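Local coordinates for protein TssK (Serratia sp. FS14, PDB 5Y0E) that probably forms part of the baseplate of the bacterial type VI secretion system, as a trimer, at residues E96-R109 with L151-A165. Numbering follows the deposited sequence.
Sequences ENVVLALPTYRAGR and LRLMLESELNAEWTA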
ATOM      1  N   GLU A  96      -1.703 -20.135 -28.771  1.00 68.71           N
ATOM      2  CA  GLU A  96      -1.100 -18.938 -29.329  1.00 67.84           C
ATOM      3  C   GLU A  96      -1.667 -17.696 -28.651  1.00 63.02           C
ATOM      4  O   GLU A  96      -2.826 -17.668 -28.234  1.00 60.34           O
ATOM      5  CB  GLU A  96      -1.322 -18.878 -30.834  1.00 70.88           C
ATOM      6  CG  GLU A  96      -0.706 -17.667 -31.494  1.00 70.32           C
ATOM      7  CD  GLU A  96       0.548 -17.999 -32.251  1.00 73.87           C
ATOM      8  OE1 GLU A  96       0.632 -19.119 -32.791  1.00 80.13           O
ATOM      9  OE2 GLU A  96       1.448 -17.141 -32.305  1.00 71.46           O
ATOM     10  N   ASN A  97      -0.839 -16.669 -28.530  1.00 60.53           N
ATOM     11  CA  ASN A  97      -1.250 -15.432 -27.884  1.00 53.46           C
ATOM     12  C   ASN A  97      -1.839 -14.460 -28.892  1.00 50.90           C
ATOM     13  O   ASN A  97      -1.280 -14.259 -29.969  1.00 53.03           O
ATOM     14  CB  ASN A  97      -0.073 -14.789 -27.168  1.00 53.63           C
ATOM     15  CG  ASN A  97       0.168 -15.394 -25.828  1.00 55.20           C
ATOM     16  OD1 ASN A  97      -0.759 -15.871 -25.196  1.00 56.87           O
ATOM     17  ND2 ASN A  97       1.404 -15.369 -25.376  1.00 54.58           N
ATOM     18  N   VAL A  98      -2.963 -13.857 -28.526  1.00 48.67           N
ATOM     19  CA  VAL A  98      -3.631 -12.829 -29.307  1.00 44.07           C
ATOM     20  C   VAL A  98      -3.412 -11.478 -28.640  1.00 40.93           C
ATOM     21  O   VAL A  98      -3.568 -11.343 -27.426  1.00 45.44           O
ATOM     22  CB  VAL A  98      -5.131 -13.134 -29.430  1.00 43.42           C
ATOM     23  CG1 VAL A  98      -5.783 -12.187 -30.399  1.00 45.05           C
ATOM     24  CG2 VAL A  98      -5.329 -14.548 -29.867  1.00 45.46           C
ATOM     25  N   VAL A  99      -3.096 -10.470 -29.441  1.00 41.66           N
ATOM     26  CA  VAL A  99      -2.769  -9.143 -28.944  1.00 41.80           C
ATOM     27  C   VAL A  99      -3.661  -8.082 -29.575  1.00 42.51           C
ATOM     28  O   VAL A  99      -4.296  -8.292 -30.605  1.00 45.50           O
ATOM     29  CB  VAL A  99      -1.304  -8.783 -29.210  1.00 40.01           C
ATOM     30  CG1 VAL A  99      -0.400  -9.794 -28.581  1.00 39.78           C
ATOM     31  CG2 VAL A  99      -1.071  -8.693 -30.700  1.00 44.09           C
ATOM     32  N   LEU A 100      -3.696  -6.924 -28.927  1.00 43.84           N
ATOM     33  CA  LEU A 100      -4.220  -5.695 -29.509  1.00 41.00           C
ATOM     34  C   LEU A 100      -3.030  -4.847 -29.909  1.00 41.91           C
ATOM     35  O   LEU A 100      -2.162  -4.587 -29.085  1.00 43.94           O
ATOM     36  CB  LEU A 100      -5.099  -4.952 -28.511  1.00 40.78           C
ATOM     37  CG  LEU A 100      -5.748  -3.658 -28.987  1.00 41.66           C
ATOM     38  CD1 LEU A 100      -6.483  -3.909 -30.272  1.00 42.80           C
ATOM     39  CD2 LEU A 100      -6.686  -3.111 -27.939  1.00 38.89           C
ATOM     40  N   ALA A 101      -2.937  -4.496 -31.172  1.00 41.53           N
ATOM     41  CA  ALA A 101      -1.780  -3.785 -31.635  1.00 44.67           C
ATOM     42  C   ALA A 101      -2.022  -2.514 -32.402  1.00 47.64           C
ATOM     43  O   ALA A 101      -3.080  -2.263 -32.879  1.00 48.76           O
ATOM     44  CB  ALA A 101      -0.926  -4.713 -32.455  1.00 45.06           C
ATOM     45  N   LEU A 102      -0.981  -1.719 -32.513  1.00 47.88           N
ATOM     46  CA  LEU A 102      -1.039  -0.462 -33.203  1.00 48.35           C
ATOM     47  C   LEU A 102       0.309  -0.219 -33.765  1.00 49.51           C
ATOM     48  O   LEU A 102       1.284  -0.517 -33.142  1.00 50.49           O
ATOM     49  CB  LEU A 102      -1.369   0.651 -32.233  1.00 49.94           C
ATOM     50  CG  LEU A 102      -1.457   2.018 -32.873  1.00 51.05           C
ATOM     51  CD1 LEU A 102      -2.762   2.125 -33.617  1.00 49.03           C
ATOM     52  CD2 LEU A 102      -1.316   3.119 -31.845  1.00 43.48           C
ATOM     53  N   PRO A 103       0.371   0.329 -34.960  1.00 47.43           N
ATOM     54  CA  PRO A 103       1.646   0.604 -35.588  1.00 48.36           C
ATOM     55  C   PRO A 103       2.329   1.745 -34.910  1.00 50.53           C
ATOM     56  O   PRO A 103       1.688   2.616 -34.404  1.00 47.58           O
ATOM     57  CB  PRO A 103       1.248   1.032 -36.978  1.00 49.51           C
ATOM     58  CG  PRO A 103      -0.069   0.438 -37.184  1.00 49.80           C
ATOM     59  CD  PRO A 103      -0.739   0.533 -35.878  1.00 46.56           C
ATOM     60  N   THR A 104       3.639   1.714 -34.894  1.00 53.93           N
ATOM     61  CA  THR A 104       4.404   2.780 -34.285  1.00 53.97           C
ATOM     62  C   THR A 104       4.484   3.969 -35.235  1.00 56.57           C
ATOM     63  O   THR A 104       4.512   3.808 -36.456  1.00 58.62           O
ATOM     64  CB  THR A 104       5.802   2.292 -33.947  1.00 50.99           C
ATOM     65  OG1 THR A 104       6.506   2.058 -35.158  1.00 53.35           O
ATOM     66  CG2 THR A 104       5.737   0.990 -33.178  1.00 54.85           C
ATOM     67  N   TYR A 105       4.512   5.172 -34.664  1.00 53.43           N
ATOM     68  CA  TYR A 105       4.689   6.366 -35.476  1.00 53.66           C
ATOM     69  C   TYR A 105       6.093   6.407 -36.049  1.00 56.10           C
ATOM     70  O   TYR A 105       7.074   6.318 -35.311  1.00 57.35           O
ATOM     71  CB  TYR A 105       4.439   7.635 -34.663  1.00 51.35           C
ATOM     72  CG  TYR A 105       4.598   8.876 -35.508  1.00 56.91           C
ATOM     73  CD1 TYR A 105       5.844   9.450 -35.712  1.00 58.93           C
ATOM     74  CD2 TYR A 105       3.512   9.451 -36.139  1.00 57.74           C
ATOM     75  CE1 TYR A 105       5.996  10.548 -36.505  1.00 56.94           C
ATOM     76  CE2 TYR A 105       3.660  10.550 -36.931  1.00 58.09           C
ATOM     77  CZ  TYR A 105       4.904  11.095 -37.109  1.00 58.18           C
ATOM     78  OH  TYR A 105       5.065  12.205 -37.895  1.00 62.14           O
ATOM     79  N   ARG A 106       6.196   6.582 -37.359  1.00 58.34           N
ATOM     80  CA  ARG A 106       7.489   6.812 -37.988  1.00 63.44           C
ATOM     81  C   ARG A 106       7.352   7.923 -39.012  1.00 63.97           C
ATOM     82  O   ARG A 106       6.417   7.922 -39.818  1.00 63.44           O
ATOM     83  CB  ARG A 106       8.049   5.560 -38.660  1.00 66.79           C
ATOM     84  CG  ARG A 106       9.515   5.704 -39.060  1.00 71.00           C
ATOM     85  CD  ARG A 106      10.416   5.287 -37.917  1.00 71.99           C
ATOM     86  NE  ARG A 106      10.075   3.935 -37.504  1.00 74.37           N
ATOM     87  CZ  ARG A 106      10.713   2.843 -37.917  1.00 78.76           C
ATOM     88  NH1 ARG A 106      11.749   2.942 -38.742  1.00 80.64           N
ATOM     89  NH2 ARG A 106      10.325   1.647 -37.496  1.00 78.16           N
ATOM     90  N   ALA A 107       8.287   8.867 -38.977  1.00 65.82           N
ATOM     91  CA  ALA A 107       8.214  10.004 -39.881  1.00 66.22           C
ATOM     92  C   ALA A 107       8.428   9.599 -41.329  1.00 65.55           C
ATOM     93  O   ALA A 107       7.929  10.282 -42.228  1.00 68.27           O
ATOM     94  CB  ALA A 107       9.231  11.069 -39.471  1.00 60.13           C
ATOM     95  N   GLY A 108       9.135   8.498 -41.570  1.00 66.00           N
ATOM     96  CA  GLY A 108       9.356   7.984 -42.910  1.00 69.59           C
ATOM     97  C   GLY A 108       8.158   7.327 -43.570  1.00 70.30           C
ATOM     98  O   GLY A 108       8.268   6.885 -44.717  1.00 73.51           O
ATOM     99  N   ARG A 109       7.023   7.252 -42.891  1.00 65.81           N
ATOM    100  CA  ARG A 109       5.848   6.595 -43.424  1.00 64.85           C
ATOM    101  C   ARG A 109       4.650   7.494 -43.210  1.00 61.77           C
ATOM    102  O   ARG A 109       4.593   8.256 -42.249  1.00 60.44           O
ATOM    103  CB  ARG A 109       5.576   5.243 -42.748  1.00 68.51           C
ATOM    104  CG  ARG A 109       6.785   4.355 -42.546  1.00 67.58           C
ATOM    105  CD  ARG A 109       6.364   2.989 -42.014  1.00 70.36           C
ATOM    106  NE  ARG A 109       5.697   3.059 -40.718  1.00 67.92           N
ATOM    107  CZ  ARG A 109       6.208   2.586 -39.586  1.00 67.68           C
ATOM    108  NH1 ARG A 109       5.532   2.691 -38.447  1.00 64.64           N
ATOM    109  NH2 ARG A 109       7.391   1.990 -39.596  1.00 68.00           N
ATOM    110  N   LEU A 151      -6.351   0.203 -34.697  1.00 47.71           N
ATOM    111  CA  LEU A 151      -6.081  -0.839 -33.770  1.00 46.65           C
ATOM    112  C   LEU A 151      -6.373  -2.127 -34.466  1.00 47.04           C
ATOM    113  O   LEU A 151      -7.206  -2.206 -35.326  1.00 49.76           O
ATOM    114  CB  LEU A 151      -6.968  -0.694 -32.560  1.00 43.31           C
ATOM    115  CG  LEU A 151      -6.692   0.497 -31.687  1.00 44.19           C
ATOM    116  CD1 LEU A 151      -7.663   0.486 -30.545  1.00 41.01           C
ATOM    117  CD2 LEU A 151      -5.286   0.420 -31.178  1.00 44.17           C
ATOM    118  N   ARG A 152      -5.682  -3.159 -34.072  1.00 45.39           N
ATOM    119  CA  ARG A 152      -5.871  -4.401 -34.720  1.00 48.08           C
ATOM    120  C   ARG A 152      -5.597  -5.608 -33.862  1.00 48.44           C
ATOM    121  O   ARG A 152      -4.632  -5.644 -33.143  1.00 48.13           O
ATOM    122  CB  ARG A 152      -4.927  -4.431 -35.898  1.00 50.30           C
ATOM    123  CG  ARG A 152      -4.884  -5.755 -36.598  1.00 57.71           C
ATOM    124  CD  ARG A 152      -3.681  -5.912 -37.475  1.00 56.44           C
ATOM    125  NE  ARG A 152      -3.811  -5.071 -38.629  1.00 63.37           N
ATOM    126  CZ  ARG A 152      -3.137  -5.261 -39.740  1.00 68.38           C
ATOM    127  NH1 ARG A 152      -2.304  -6.280 -39.807  1.00 74.21           N
ATOM    128  NH2 ARG A 152      -3.283  -4.439 -40.761  1.00 64.54           N
ATOM    129  N   LEU A 153      -6.470  -6.603 -33.915  1.00 46.27           N
ATOM    130  CA  LEU A 153      -6.256  -7.840 -33.196  1.00 45.78           C
ATOM    131  C   LEU A 153      -5.417  -8.747 -34.054  1.00 44.39           C
ATOM    132  O   LEU A 153      -5.684  -8.861 -35.215  1.00 51.82           O
ATOM    133  CB  LEU A 153      -7.575  -8.497 -32.909  1.00 42.83           C
ATOM    134  CG  LEU A 153      -8.389  -7.635 -31.996  1.00 41.15           C
ATOM    135  CD1 LEU A 153      -9.848  -7.878 -32.219  1.00 46.19           C
ATOM    136  CD2 LEU A 153      -8.008  -7.871 -30.566  1.00 40.54           C
ATOM    137  N   MET A 154      -4.387  -9.348 -33.495  1.00 43.98           N
ATOM    138  CA  MET A 154      -3.506 -10.229 -34.230  1.00 49.38           C
ATOM    139  C   MET A 154      -2.786 -11.258 -33.365  1.00 50.77           C
ATOM    140  O   MET A 154      -2.952 -11.280 -32.178  1.00 48.83           O
ATOM    141  CB  MET A 154      -2.500  -9.426 -35.032  1.00 30.00           C
ATOM    142  CG  MET A 154      -1.823  -8.306 -34.307  1.00 30.00           C
ATOM    143  SD  MET A 154      -0.372  -7.732 -35.165  1.00 30.00           S
ATOM    144  CE  MET A 154      -1.116  -6.495 -36.157  1.00 30.00           C
ATOM    145  N   LEU A 155      -2.007 -12.133 -33.975  1.00 47.80           N
ATOM    146  CA  LEU A 155      -1.268 -13.141 -33.237  1.00 54.95           C
ATOM    147  C   LEU A 155       0.052 -12.571 -32.754  1.00 52.92           C
ATOM    148  O   LEU A 155       0.694 -11.790 -33.452  1.00 54.14           O
ATOM    149  CB  LEU A 155      -1.005 -14.368 -34.106  1.00 60.38           C
ATOM    150  CG  LEU A 155      -2.212 -15.010 -34.779  1.00 58.18           C
ATOM    151  CD1 LEU A 155      -1.793 -16.261 -35.494  1.00 61.42           C
ATOM    152  CD2 LEU A 155      -3.282 -15.304 -33.757  1.00 53.53           C
ATOM    153  N   GLU A 156       0.466 -12.985 -31.561  1.00 50.83           N
ATOM    154  CA  GLU A 156       1.750 -12.530 -31.057  1.00 51.32           C
ATOM    155  C   GLU A 156       2.868 -12.869 -32.026  1.00 52.80           C
ATOM    156  O   GLU A 156       3.832 -12.110 -32.153  1.00 54.09           O
ATOM    157  CB  GLU A 156       2.020 -13.137 -29.685  1.00 55.79           C
ATOM    158  CG  GLU A 156       3.315 -12.687 -29.033  1.00 53.64           C
ATOM    159  CD  GLU A 156       3.579 -13.409 -27.731  1.00 58.60           C
ATOM    160  OE1 GLU A 156       3.782 -14.636 -27.754  1.00 64.02           O
ATOM    161  OE2 GLU A 156       3.576 -12.757 -26.675  1.00 63.84           O
ATOM    162  N   SER A 157       2.748 -13.984 -32.740  1.00 56.62           N
ATOM    163  CA  SER A 157       3.786 -14.366 -33.686  1.00 54.11           C
ATOM    164  C   SER A 157       3.854 -13.438 -34.893  1.00 56.95           C
ATOM    165  O   SER A 157       4.892 -13.385 -35.556  1.00 58.81           O
ATOM    166  CB  SER A 157       3.558 -15.791 -34.152  1.00 51.89           C
ATOM    167  OG  SER A 157       2.331 -15.890 -34.826  1.00 54.92           O
ATOM    168  N   GLU A 158       2.789 -12.711 -35.203  1.00 55.54           N
ATOM    169  CA  GLU A 158       2.801 -11.828 -36.360  1.00 57.57           C
ATOM    170  C   GLU A 158       3.389 -10.453 -36.064  1.00 57.40           C
ATOM    171  O   GLU A 158       3.411  -9.606 -36.952  1.00 55.44           O
ATOM    172  CB  GLU A 158       1.385 -11.682 -36.930  1.00 55.33           C
ATOM    173  CG  GLU A 158       0.802 -12.980 -37.434  1.00 56.33           C
ATOM    174  CD  GLU A 158      -0.693 -12.927 -37.717  1.00 65.62           C
ATOM    175  OE1 GLU A 158      -1.408 -12.057 -37.169  1.00 59.33           O
ATOM    176  OE2 GLU A 158      -1.163 -13.789 -38.491  1.00 76.30           O
ATOM    177  N   LEU A 159       3.889 -10.219 -34.860  1.00 58.62           N
ATOM    178  CA  LEU A 159       4.377  -8.905 -34.474  1.00 57.76           C
ATOM    179  C   LEU A 159       5.783  -8.653 -34.995  1.00 55.47           C
ATOM    180  O   LEU A 159       6.555  -9.577 -35.241  1.00 54.35           O
ATOM    181  CB  LEU A 159       4.390  -8.762 -32.953  1.00 53.84           C
ATOM    182  CG  LEU A 159       3.076  -8.389 -32.295  1.00 52.88           C
ATOM    183  CD1 LEU A 159       3.186  -8.515 -30.799  1.00 48.28           C
ATOM    184  CD2 LEU A 159       2.710  -6.980 -32.691  1.00 53.08           C
ATOM    185  N   ASN A 160       6.119  -7.373 -35.121  1.00 52.83           N
ATOM    186  CA  ASN A 160       7.497  -6.946 -35.280  1.00 53.85           C
ATOM    187  C   ASN A 160       7.646  -5.558 -34.677  1.00 53.23           C
ATOM    188  O   ASN A 160       6.703  -5.001 -34.120  1.00 54.65           O
ATOM    189  CB  ASN A 160       7.911  -6.978 -36.752  1.00 57.50           C
ATOM    190  CG  ASN A 160       7.054  -6.101 -37.610  1.00 55.00           C
ATOM    191  OD1 ASN A 160       6.703  -4.988 -37.240  1.00 52.83           O
ATOM    192  ND2 ASN A 160       6.702  -6.606 -38.773  1.00 61.40           N
ATOM    193  N   ALA A 161       8.833  -4.980 -34.827  1.00 55.26           N
ATOM    194  CA  ALA A 161       9.154  -3.688 -34.230  1.00 56.53           C
ATOM    195  C   ALA A 161       8.347  -2.532 -34.790  1.00 53.82           C
ATOM    196  O   ALA A 161       8.477  -1.421 -34.283  1.00 55.82           O
ATOM    197  CB  ALA A 161      10.635  -3.377 -34.415  1.00 53.49           C
ATOM    198  N   GLU A 162       7.553  -2.737 -35.824  1.00 55.33           N
ATOM    199  CA  GLU A 162       6.719  -1.657 -36.317  1.00 54.26           C
ATOM    200  C   GLU A 162       5.393  -1.593 -35.597  1.00 53.48           C
ATOM    201  O   GLU A 162       4.511  -0.841 -36.013  1.00 55.31           O
ATOM    202  CB  GLU A 162       6.491  -1.796 -37.822  1.00 57.56           C
ATOM    203  CG  GLU A 162       7.764  -1.988 -38.650  1.00 59.56           C
ATOM    204  CD  GLU A 162       8.893  -1.037 -38.259  1.00 66.47           C
ATOM    205  OE1 GLU A 162      10.056  -1.485 -38.222  1.00 72.35           O
ATOM    206  OE2 GLU A 162       8.635   0.156 -37.993  1.00 68.39           O
ATOM    207  N   TRP A 163       5.229  -2.356 -34.528  1.00 51.14           N
ATOM    208  CA  TRP A 163       3.998  -2.344 -33.766  1.00 48.11           C
ATOM    209  C   TRP A 163       4.339  -2.333 -32.292  1.00 47.63           C
ATOM    210  O   TRP A 163       5.389  -2.830 -31.888  1.00 49.58           O
ATOM    211  CB  TRP A 163       3.124  -3.563 -34.058  1.00 47.90           C
ATOM    212  CG  TRP A 163       2.751  -3.752 -35.476  1.00 50.54           C
ATOM    213  CD1 TRP A 163       3.554  -4.190 -36.489  1.00 48.98           C
ATOM    214  CD2 TRP A 163       1.463  -3.531 -36.052  1.00 48.26           C
ATOM    215  NE1 TRP A 163       2.845  -4.240 -37.660  1.00 48.10           N
ATOM    216  CE2 TRP A 163       1.559  -3.842 -37.417  1.00 48.43           C
ATOM    217  CE3 TRP A 163       0.245  -3.098 -35.549  1.00 45.77           C
ATOM    218  CZ2 TRP A 163       0.486  -3.732 -38.272  1.00 46.57           C
ATOM    219  CZ3 TRP A 163      -0.810  -2.989 -36.397  1.00 47.79           C
ATOM    220  CH2 TRP A 163      -0.690  -3.304 -37.742  1.00 48.29           C
ATOM    221  N   THR A 164       3.461  -1.735 -31.500  1.00 45.93           N
ATOM    222  CA  THR A 164       3.374  -2.065 -30.092  1.00 42.92           C
ATOM    223  C   THR A 164       2.052  -2.764 -29.877  1.00 43.95           C
ATOM    224  O   THR A 164       1.140  -2.664 -30.691  1.00 44.86           O
ATOM    225  CB  THR A 164       3.476  -0.848 -29.168  1.00 43.36           C
ATOM    226  OG1 THR A 164       2.350   0.008 -29.361  1.00 49.44           O
ATOM    227  CG2 THR A 164       4.750  -0.092 -29.397  1.00 41.68           C
ATOM    228  N   ALA A 165       1.958  -3.491 -28.777  1.00 43.13           N
ATOM    229  CA  ALA A 165       0.776  -4.308 -28.585  1.00 42.45           C
ATOM    230  C   ALA A 165       0.564  -4.587 -27.113  1.00 42.74           C
ATOM    231  O   ALA A 165       1.509  -4.607 -26.326  1.00 43.77           O
ATOM    232  CB  ALA A 165       0.889  -5.625 -29.349  1.00 42.33           C
TER
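Strand 96-103 of TssK is held from both flanks by one returning segment, its Val99 paired with Met154 and its Leu102 with Thr164, a worked example of an inner strand of a mixed sheet, antiparallel to both of its neighbours. Backbone bonds come first. Val99 and Met154 bond reciprocally, Val99 N to Met154 O at 2.9 Å, and Ala101 and Arg152 do likewise; Leu102 and Thr164 exchange two more bonds along the other border, and Thr104 N reaches Glu162 O beyond the strand end.

Apolar contacts follow the alternation of the strand. With chi1 at -58°, Val99 CG2 sits between its backbone N and carbonyl carbon, 3.7 Å from Met154 CG, while Ala101 CB touches Ala165 CB and Trp163 CE3. Pro103 CG sits over one face of the Trp163 six-membered ring, 3.9 Å from its centroid, a CH-pi contact. Across the other side of the sheet, Leu100 CD1 meets Leu151 CB at 4.0 Å, and Phe75 of strand 74-78 packs on both leucines.

Polar side chains close the ends. Ser157 OG donates to Glu96 OE2 (2.9 Å) from above the carboxylate plane. At the far end Glu162 faces Arg109 and Arg106 in a salt-bridge network, but the places of Arg106 NH2 and Glu162 OE2 are both doubtful. Reciprocal backbone bonds thus set the register of three neighbouring strands, with the polar pairs lying outside the apolar middle.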